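Local coordinates for tail spike protein gp49 (Pseudomonas phage LKA1, PDB 4RU4) that probably cleaves the O-specific polysaccharide of its Pseudomonas host as a lyase, serving as the trimeric tailspike used in cell entry, at residues Pro509-Thr523 with Ala588-Val602. Sequence-based numbering, arbitrary orientation.
Sequences PMRMPVLGGRVQVTT and AVTNQLNWQAGIYEV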
loop_
_atom_site.group_PDB
_atom_site.type_symbol
_atom_site.label_atom_id
_atom_site.label_comp_id
_atom_site.label_asym_id
_atom_site.label_seq_id
_atom_site.Cartn_x
_atom_site.Cartn_y
_atom_site.Cartn_z
ATOM N N PRO B 509 8.481 11.575 -28.842
ATOM C CA PRO B 509 9.614 10.676 -28.566
ATOM C C PRO B 509 9.065 9.366 -27.988
ATOM O O PRO B 509 8.408 9.406 -26.947
ATOM C CB PRO B 509 10.400 11.417 -27.491
ATOM C CG PRO B 509 9.949 12.865 -27.598
ATOM C CD PRO B 509 8.500 12.751 -27.961
ATOM N N MET B 510 9.337 8.241 -28.649
ATOM C CA MET B 510 8.755 6.962 -28.279
ATOM C C MET B 510 9.776 6.002 -27.728
ATOM O O MET B 510 10.914 5.995 -28.183
ATOM C CB MET B 510 8.163 6.273 -29.511
ATOM C CG MET B 510 6.921 6.918 -30.035
ATOM S SD MET B 510 6.432 6.021 -31.517
ATOM C CE MET B 510 4.998 7.002 -31.959
ATOM N N ARG B 511 9.344 5.182 -26.770
ATOM C CA ARG B 511 10.046 3.961 -26.396
ATOM C C ARG B 511 9.093 2.777 -26.596
ATOM O O ARG B 511 7.976 2.796 -26.073
ATOM C CB ARG B 511 10.536 4.040 -24.935
ATOM C CG ARG B 511 11.385 2.872 -24.502
ATOM C CD ARG B 511 11.720 2.933 -23.011
ATOM N NE ARG B 511 12.227 4.219 -22.622
ATOM C CZ ARG B 511 11.991 4.816 -21.452
ATOM N NH1 ARG B 511 11.294 4.235 -20.470
ATOM N NH2 ARG B 511 12.512 6.004 -21.258
ATOM N N MET B 512 9.500 1.788 -27.405
ATOM C CA MET B 512 8.661 0.625 -27.734
ATOM C C MET B 512 9.493 -0.640 -27.538
ATOM O O MET B 512 10.721 -0.606 -27.710
ATOM C CB MET B 512 8.130 0.691 -29.182
ATOM C CG MET B 512 7.211 1.888 -29.450
ATOM S SD MET B 512 5.592 1.630 -28.707
ATOM C CE MET B 512 5.168 3.290 -28.183
ATOM N N PRO B 513 8.840 -1.746 -27.155
ATOM C CA PRO B 513 9.557 -2.947 -26.695
ATOM C C PRO B 513 10.416 -3.563 -27.794
ATOM O O PRO B 513 10.129 -3.368 -28.981
ATOM C CB PRO B 513 8.426 -3.927 -26.336
ATOM C CG PRO B 513 7.182 -3.070 -26.153
ATOM C CD PRO B 513 7.371 -1.890 -27.064
ATOM N N VAL B 514 11.423 -4.327 -27.384
ATOM C CA VAL B 514 12.334 -5.014 -28.295
ATOM C C VAL B 514 11.773 -6.381 -28.698
ATOM O O VAL B 514 11.260 -7.123 -27.861
ATOM C CB VAL B 514 13.727 -5.214 -27.627
ATOM C CG1 VAL B 514 14.725 -5.864 -28.590
ATOM C CG2 VAL B 514 14.247 -3.870 -27.126
ATOM N N LEU B 515 11.882 -6.704 -29.980
ATOM C CA LEU B 515 11.556 -8.032 -30.469
ATOM C C LEU B 515 12.785 -8.489 -31.232
ATOM O O LEU B 515 13.527 -7.655 -31.735
ATOM C CB LEU B 515 10.356 -7.985 -31.411
ATOM C CG LEU B 515 9.038 -7.659 -30.705
ATOM C CD1 LEU B 515 7.918 -7.427 -31.727
ATOM C CD2 LEU B 515 8.693 -8.800 -29.736
ATOM N N GLY B 516 13.000 -9.796 -31.325
ATOM C CA GLY B 516 14.191 -10.299 -32.000
ATOM C C GLY B 516 14.255 -11.808 -32.064
ATOM O O GLY B 516 13.419 -12.492 -31.487
ATOM N N GLY B 517 15.238 -12.339 -32.785
ATOM C CA GLY B 517 15.344 -13.784 -32.917
ATOM C C GLY B 517 16.532 -14.163 -33.772
ATOM O O GLY B 517 17.305 -13.285 -34.219
ATOM N N ARG B 518 16.687 -15.465 -33.994
ATOM C CA ARG B 518 17.773 -16.004 -34.806
ATOM C C ARG B 518 17.134 -16.751 -35.973
ATOM O O ARG B 518 16.405 -17.721 -35.765
ATOM C CB ARG B 518 18.671 -16.943 -33.982
ATOM C CG ARG B 518 19.368 -16.250 -32.787
ATOM C CD ARG B 518 19.846 -17.224 -31.720
ATOM N NE ARG B 518 20.714 -18.282 -32.243
ATOM C CZ ARG B 518 22.042 -18.244 -32.239
ATOM N NH1 ARG B 518 22.680 -17.183 -31.755
ATOM N NH2 ARG B 518 22.739 -19.268 -32.728
ATOM N N VAL B 519 17.397 -16.278 -37.193
ATOM C CA VAL B 519 16.843 -16.890 -38.400
ATOM C C VAL B 519 17.936 -17.538 -39.251
ATOM O O VAL B 519 18.898 -16.880 -39.653
ATOM C CB VAL B 519 16.060 -15.848 -39.238
ATOM C CG1 VAL B 519 15.603 -16.460 -40.582
ATOM C CG2 VAL B 519 14.874 -15.310 -38.440
ATOM N N GLN B 520 17.803 -18.834 -39.509
ATOM C CA GLN B 520 18.820 -19.530 -40.276
ATOM C C GLN B 520 18.654 -19.237 -41.766
ATOM O O GLN B 520 17.528 -19.228 -42.275
ATOM C CB GLN B 520 18.771 -21.034 -40.028
ATOM C CG GLN B 520 19.781 -21.788 -40.853
ATOM C CD GLN B 520 19.854 -23.230 -40.464
ATOM O OE1 GLN B 520 20.499 -23.585 -39.483
ATOM N NE2 GLN B 520 19.171 -24.071 -41.209
ATOM N N VAL B 521 19.763 -18.972 -42.459
ATOM C CA VAL B 521 19.756 -18.884 -43.921
ATOM C C VAL B 521 20.874 -19.762 -44.487
ATOM O O VAL B 521 21.911 -19.907 -43.878
ATOM C CB VAL B 521 19.916 -17.434 -44.459
ATOM C CG1 VAL B 521 18.767 -16.537 -43.971
ATOM C CG2 VAL B 521 21.287 -16.827 -44.072
ATOM N N THR B 522 20.642 -20.341 -45.654
ATOM C CA THR B 522 21.669 -21.125 -46.332
ATOM C C THR B 522 22.043 -20.423 -47.630
ATOM O O THR B 522 21.169 -20.087 -48.455
ATOM C CB THR B 522 21.165 -22.537 -46.633
ATOM O OG1 THR B 522 20.742 -23.149 -45.404
ATOM C CG2 THR B 522 22.268 -23.389 -47.294
ATOM N N THR B 523 23.335 -20.165 -47.800
ATOM C CA THR B 523 23.803 -19.547 -49.030
ATOM C C THR B 523 23.605 -20.469 -50.253
ATOM O O THR B 523 23.471 -21.689 -50.124
ATOM C CB THR B 523 25.271 -19.102 -48.905
ATOM O OG1 THR B 523 26.084 -20.213 -48.502
ATOM C CG2 THR B 523 25.382 -17.982 -47.862
ATOM N N ALA B 588 27.489 -23.581 -50.237
ATOM C CA ALA B 588 26.133 -23.527 -49.688
ATOM C C ALA B 588 26.150 -24.015 -48.243
ATOM O O ALA B 588 26.198 -25.229 -47.996
ATOM C CB ALA B 588 25.190 -24.393 -50.535
ATOM N N VAL B 589 26.118 -23.079 -47.288
ATOM C CA VAL B 589 26.222 -23.403 -45.857
ATOM C C VAL B 589 25.290 -22.550 -45.013
ATOM O O VAL B 589 24.838 -21.491 -45.444
ATOM C CB VAL B 589 27.663 -23.217 -45.302
ATOM C CG1 VAL B 589 28.650 -24.208 -45.985
ATOM C CG2 VAL B 589 28.132 -21.805 -45.497
ATOM N N THR B 590 25.027 -22.998 -43.792
ATOM C CA THR B 590 24.109 -22.284 -42.925
ATOM C C THR B 590 24.769 -21.078 -42.262
ATOM O O THR B 590 25.972 -21.050 -42.073
ATOM C CB THR B 590 23.576 -23.200 -41.832
ATOM O OG1 THR B 590 24.683 -23.711 -41.076
ATOM C CG2 THR B 590 22.818 -24.372 -42.478
ATOM N N ASN B 591 23.949 -20.087 -41.938
ATOM C CA ASN B 591 24.350 -18.898 -41.209
ATOM C C ASN B 591 23.165 -18.534 -40.334
ATOM O O ASN B 591 22.017 -18.765 -40.726
ATOM C CB ASN B 591 24.605 -17.727 -42.161
ATOM C CG ASN B 591 25.579 -18.070 -43.275
ATOM O OD1 ASN B 591 26.747 -17.668 -43.246
ATOM N ND2 ASN B 591 25.096 -18.816 -44.273
ATOM N N GLN B 592 23.415 -17.957 -39.161
ATOM C CA GLN B 592 22.323 -17.480 -38.316
ATOM C C GLN B 592 22.253 -15.955 -38.386
ATOM O O GLN B 592 23.202 -15.274 -37.972
ATOM C CB GLN B 592 22.536 -17.916 -36.853
ATOM C CG GLN B 592 22.550 -19.415 -36.624
ATOM C CD GLN B 592 21.202 -20.074 -36.920
ATOM O OE1 GLN B 592 20.177 -19.420 -36.934
ATOM N NE2 GLN B 592 21.215 -21.360 -37.163
ATOM N N LEU B 593 21.152 -15.426 -38.917
ATOM C CA LEU B 593 20.913 -13.991 -38.911
ATOM C C LEU B 593 20.198 -13.606 -37.602
ATOM O O LEU B 593 19.040 -13.960 -37.388
ATOM C CB LEU B 593 20.119 -13.547 -40.158
ATOM C CG LEU B 593 20.832 -13.864 -41.488
ATOM C CD1 LEU B 593 20.136 -13.157 -42.676
ATOM C CD2 LEU B 593 22.311 -13.473 -41.408
ATOM N N ASN B 594 20.933 -12.948 -36.713
ATOM C CA ASN B 594 20.424 -12.514 -35.408
ATOM C C ASN B 594 19.851 -11.106 -35.564
ATOM O O ASN B 594 20.593 -10.146 -35.824
ATOM C CB ASN B 594 21.571 -12.430 -34.391
ATOM C CG ASN B 594 22.128 -13.793 -33.980
ATOM O OD1 ASN B 594 22.236 -14.077 -32.791
ATOM N ND2 ASN B 594 22.491 -14.636 -34.963
ATOM N N TRP B 595 18.538 -10.968 -35.436
ATOM C CA TRP B 595 17.903 -9.681 -35.739
ATOM C C TRP B 595 17.191 -9.188 -34.508
ATOM O O TRP B 595 16.794 -9.986 -33.632
ATOM C CB TRP B 595 16.894 -9.836 -36.902
ATOM C CG TRP B 595 15.669 -10.628 -36.477
ATOM C CD1 TRP B 595 15.530 -11.984 -36.521
ATOM C CD2 TRP B 595 14.446 -10.115 -35.922
ATOM N NE1 TRP B 595 14.296 -12.358 -36.032
ATOM C CE2 TRP B 595 13.611 -11.232 -35.650
ATOM C CE3 TRP B 595 13.984 -8.827 -35.609
ATOM C CZ2 TRP B 595 12.326 -11.101 -35.105
ATOM C CZ3 TRP B 595 12.709 -8.688 -35.060
ATOM C CH2 TRP B 595 11.891 -9.834 -34.811
ATOM N N GLN B 596 17.033 -7.872 -34.415
ATOM C CA GLN B 596 16.188 -7.319 -33.369
ATOM C C GLN B 596 15.688 -5.933 -33.755
ATOM O O GLN B 596 16.249 -5.276 -34.632
ATOM C CB GLN B 596 16.913 -7.293 -32.023
ATOM C CG GLN B 596 18.083 -6.299 -31.937
ATOM C CD GLN B 596 18.945 -6.622 -30.751
ATOM O OE1 GLN B 596 19.620 -7.647 -30.732
ATOM N NE2 GLN B 596 18.861 -5.800 -29.716
ATOM N N ALA B 597 14.617 -5.505 -33.102
ATOM C CA ALA B 597 13.905 -4.298 -33.504
ATOM C C ALA B 597 13.374 -3.634 -32.236
ATOM O O ALA B 597 12.944 -4.331 -31.302
ATOM C CB ALA B 597 12.715 -4.670 -34.453
ATOM N N GLY B 598 13.373 -2.302 -32.197
ATOM C CA GLY B 598 12.796 -1.597 -31.068
ATOM C C GLY B 598 12.783 -0.109 -31.368
ATOM O O GLY B 598 13.276 0.297 -32.425
ATOM N N ILE B 599 12.174 0.694 -30.489
ATOM C CA ILE B 599 12.232 2.130 -30.672
ATOM C C ILE B 599 12.760 2.753 -29.379
ATOM O O ILE B 599 12.282 2.430 -28.295
ATOM C CB ILE B 599 10.884 2.723 -31.153
ATOM C CG1 ILE B 599 10.449 2.085 -32.501
ATOM C CG2 ILE B 599 11.018 4.238 -31.334
ATOM C CD1 ILE B 599 8.981 2.472 -32.987
ATOM N N TYR B 600 13.742 3.648 -29.489
ATOM C CA TYR B 600 14.512 4.043 -28.318
ATOM C C TYR B 600 14.801 5.532 -28.362
ATOM O O TYR B 600 15.957 5.923 -28.415
ATOM C CB TYR B 600 15.861 3.297 -28.282
ATOM C CG TYR B 600 15.824 1.828 -28.699
ATOM C CD1 TYR B 600 15.391 0.841 -27.829
ATOM C CD2 TYR B 600 16.284 1.436 -29.954
ATOM C CE1 TYR B 600 15.388 -0.502 -28.211
ATOM C CE2 TYR B 600 16.277 0.110 -30.348
ATOM C CZ TYR B 600 15.838 -0.859 -29.481
ATOM O OH TYR B 600 15.852 -2.185 -29.902
ATOM N N GLU B 601 13.755 6.355 -28.310
ATOM C CA GLU B 601 13.913 7.794 -28.501
ATOM C C GLU B 601 13.878 8.610 -27.198
ATOM O O GLU B 601 14.092 9.819 -27.215
ATOM C CB GLU B 601 12.833 8.294 -29.460
ATOM C CG GLU B 601 12.944 7.683 -30.867
ATOM C CD GLU B 601 11.769 8.044 -31.740
ATOM O OE1 GLU B 601 10.779 8.580 -31.196
ATOM O OE2 GLU B 601 11.830 7.778 -32.964
ATOM N N VAL B 602 13.587 7.972 -26.070
ATOM C CA VAL B 602 13.448 8.721 -24.830
ATOM C C VAL B 602 13.792 7.810 -23.651
ATOM O O VAL B 602 13.836 6.572 -23.794
ATOM C CB VAL B 602 12.047 9.361 -24.720
ATOM C CG1 VAL B 602 10.955 8.305 -24.571
ATOM C CG2 VAL B 602 11.976 10.394 -23.573
ATOM O OXT VAL B 602 14.061 8.299 -22.554
HETATM O O HOH W 1 17.778 -20.165 -35.863
#
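The indole of Trp-595 lies flat over the Gly-516/Gly-517 backbone, a CH-pi contact within a long antiparallel strand pair of the C-terminal Ig-like domain. Gly-516 CA stands 3.5 Å from the centroid of the Trp-595 six-membered ring, almost on its normal, while Gly-517 N sits over the same face. With chi1 at 70°, Trp-595 CG falls between its own backbone N and carbonyl carbon, which swings the indole across the neighbouring strand. Leu-515 CB borders the benzo end at Trp-595 CH2, and Val-519 CG2 approaches Trp-595 CD1 at 3.9 Å. The Tyr-600 ring has Gly-598 C over one face and, at its edge, Val-514 CG2, 3.7 Å from Tyr-600 CE1.

Paired backbone bonds run from Leu-515/Ala-597 to Val-521/Asn-591. Between Met-512 and Leu-515 the register slips by one residue, a beta bulge. On the face carrying Trp-595, Val-521 CG1 meets Leu-593 CD1; on the other, Asn-594 and Arg-518 run side by side towards a second subunit, whose Val-546 N bonds to Asn-594 OD1, while Arg-518 NH2 is salt-bridged to Asp-552 of the same chain. A water donates to both Arg-518 O and Gln-592 OE1.

At the chain terminus, Glu-601 OE1 accepts from Met-510 N at 2.9 Å, and its OE2 pairs with Lys-542. Arg-511, also bridged to Glu-487 and bonded to Leu-489 O of the third subunit, grips the terminal carboxylate side-on: Arg-511 NE (3.1 Å) and NH2 (2.9 Å) both reach Val-602 O, which lies 1° from the guanidinium plane.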